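PDB 6O0A: flavohemoglobin from Malassezia yamatoensis, which binds heme and FAD and, as in other flavohemoglobins, probably detoxifies nitric oxide by oxidising it to nitrate with electrons from NAD(P)H. Local coordinates for residues Y122-I127 and D138-W143. Residues are numbered along the deposited sequence; the frame is centred on the assembly and turned at random.
Sequences YLFGAI and DIVEAW
Val140 is the first residue of 138-143 to meet Phe124, the side chain through which 122-127 touches it. Val140 CG1 lies 4.3 Å from Phe124 CD2, a loose apolar contact, and Val140 O stands 4.0 Å from Phe124 CE2, oblique to the ring; that oxygen also accepts a hydrogen bond from Thr144 OG1, one turn on. Trp143 comes closer: Trp143 O approaches the edge of the phenyl ring near its plane, 3.5 Å from Phe124 CZ, while Trp143 CB packs 3.9 Å from Phe124 CE2. With CG placed anti to its own carbonyl carbon (chi1 -78°), the indole turns off from this contact toward helix 25-53, where NE1 hydrogen-bonds to Thr31 OG1. Ile127 puts CD1 over the centre of the Phe124 ring, 3.9 Å above the plane, so that one face is covered from within its own helix. No hydrogen bond links the two segments, which bury just 158 Å² between them. Helices 115-131 and 137-163 follow one another in the chain, and the side chain of Phe124 lies about 8 Å from the bound heme; this is packing between the last two helices of the heme-binding globin domain, the G and H helices of the globin fold.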
# COMPACT_ATOMS: atom_id res chain seq x y z
N TYR A 122 -3.17 -22.61 10.61
CA TYR A 122 -3.53 -21.88 11.83
C TYR A 122 -4.83 -21.12 11.67
O TYR A 122 -5.58 -21.00 12.65
CB TYR A 122 -2.38 -20.95 12.24
CG TYR A 122 -1.20 -21.82 12.61
CD1 TYR A 122 -1.25 -22.59 13.76
CD2 TYR A 122 -0.12 -21.98 11.75
CE1 TYR A 122 -0.22 -23.45 14.09
CE2 TYR A 122 0.91 -22.83 12.07
CZ TYR A 122 0.85 -23.56 13.24
OH TYR A 122 1.87 -24.42 13.56
N LEU A 123 -5.15 -20.63 10.47
CA LEU A 123 -6.43 -19.97 10.28
C LEU A 123 -7.57 -20.94 10.50
O LEU A 123 -8.53 -20.65 11.22
CB LEU A 123 -6.51 -19.33 8.89
CG LEU A 123 -7.84 -18.65 8.60
CD1 LEU A 123 -8.10 -17.56 9.64
CD2 LEU A 123 -7.80 -18.03 7.21
N PHE A 124 -7.50 -22.12 9.88
CA PHE A 124 -8.61 -23.04 9.99
C PHE A 124 -8.64 -23.73 11.34
O PHE A 124 -9.73 -24.11 11.79
CB PHE A 124 -8.59 -24.01 8.80
CG PHE A 124 -9.26 -23.44 7.58
CD1 PHE A 124 -8.68 -22.38 6.89
CD2 PHE A 124 -10.51 -23.89 7.18
CE1 PHE A 124 -9.31 -21.81 5.78
CE2 PHE A 124 -11.15 -23.33 6.07
CZ PHE A 124 -10.55 -22.29 5.37
N GLY A 125 -7.50 -23.84 12.01
CA GLY A 125 -7.52 -24.25 13.41
C GLY A 125 -8.28 -23.27 14.28
O GLY A 125 -9.01 -23.65 15.20
N ALA A 126 -8.10 -21.97 14.02
CA ALA A 126 -8.81 -20.96 14.80
C ALA A 126 -10.30 -20.95 14.48
O ALA A 126 -11.13 -20.71 15.36
CB ALA A 126 -8.20 -19.57 14.55
N ILE A 127 -10.65 -21.18 13.21
CA ILE A 127 -12.05 -21.35 12.85
C ILE A 127 -12.66 -22.52 13.63
O ILE A 127 -13.76 -22.41 14.18
CB ILE A 127 -12.19 -21.56 11.33
CG1 ILE A 127 -11.86 -20.26 10.59
CG2 ILE A 127 -13.60 -22.04 10.98
CD1 ILE A 127 -11.65 -20.46 9.10
N ASP A 138 -18.98 -30.01 6.02
CA ASP A 138 -19.47 -29.25 4.87
C ASP A 138 -18.95 -27.82 4.89
O ASP A 138 -18.51 -27.29 3.86
CB ASP A 138 -21.00 -29.29 4.81
CG ASP A 138 -21.69 -28.92 6.15
OD1 ASP A 138 -21.01 -28.61 7.16
OD2 ASP A 138 -22.94 -28.96 6.18
N ILE A 139 -18.97 -27.18 6.07
CA ILE A 139 -18.53 -25.79 6.17
C ILE A 139 -17.02 -25.69 5.97
O ILE A 139 -16.53 -24.81 5.24
CB ILE A 139 -18.97 -25.20 7.53
CG1 ILE A 139 -20.49 -25.13 7.60
CG2 ILE A 139 -18.33 -23.84 7.76
CD1 ILE A 139 -21.02 -24.61 8.94
N VAL A 140 -16.27 -26.56 6.62
CA VAL A 140 -14.81 -26.52 6.49
C VAL A 140 -14.41 -26.81 5.05
O VAL A 140 -13.53 -26.15 4.50
CB VAL A 140 -14.17 -27.50 7.49
CG1 VAL A 140 -12.67 -27.61 7.23
CG2 VAL A 140 -14.46 -27.06 8.92
N GLU A 141 -15.08 -27.77 4.41
CA GLU A 141 -14.74 -28.10 3.02
C GLU A 141 -14.98 -26.91 2.09
O GLU A 141 -14.13 -26.58 1.26
CB GLU A 141 -15.56 -29.31 2.56
CG GLU A 141 -15.19 -29.79 1.17
CD GLU A 141 -16.09 -30.92 0.72
OE1 GLU A 141 -16.08 -31.98 1.37
OE2 GLU A 141 -16.82 -30.74 -0.27
N ALA A 142 -16.13 -26.25 2.22
CA ALA A 142 -16.45 -25.15 1.32
C ALA A 142 -15.50 -23.97 1.53
O ALA A 142 -15.02 -23.38 0.55
CB ALA A 142 -17.90 -24.73 1.51
N TRP A 143 -15.22 -23.61 2.78
CA TRP A 143 -14.33 -22.48 3.02
C TRP A 143 -12.88 -22.82 2.68
O TRP A 143 -12.11 -21.94 2.26
CB TRP A 143 -14.49 -22.00 4.47
CG TRP A 143 -15.74 -21.18 4.59
CD1 TRP A 143 -16.97 -21.60 5.01
CD2 TRP A 143 -15.91 -19.81 4.17
NE1 TRP A 143 -17.88 -20.56 4.93
CE2 TRP A 143 -17.25 -19.46 4.41
CE3 TRP A 143 -15.04 -18.85 3.64
CZ2 TRP A 143 -17.75 -18.18 4.14
CZ3 TRP A 143 -15.54 -17.58 3.37
CH2 TRP A 143 -16.88 -17.26 3.62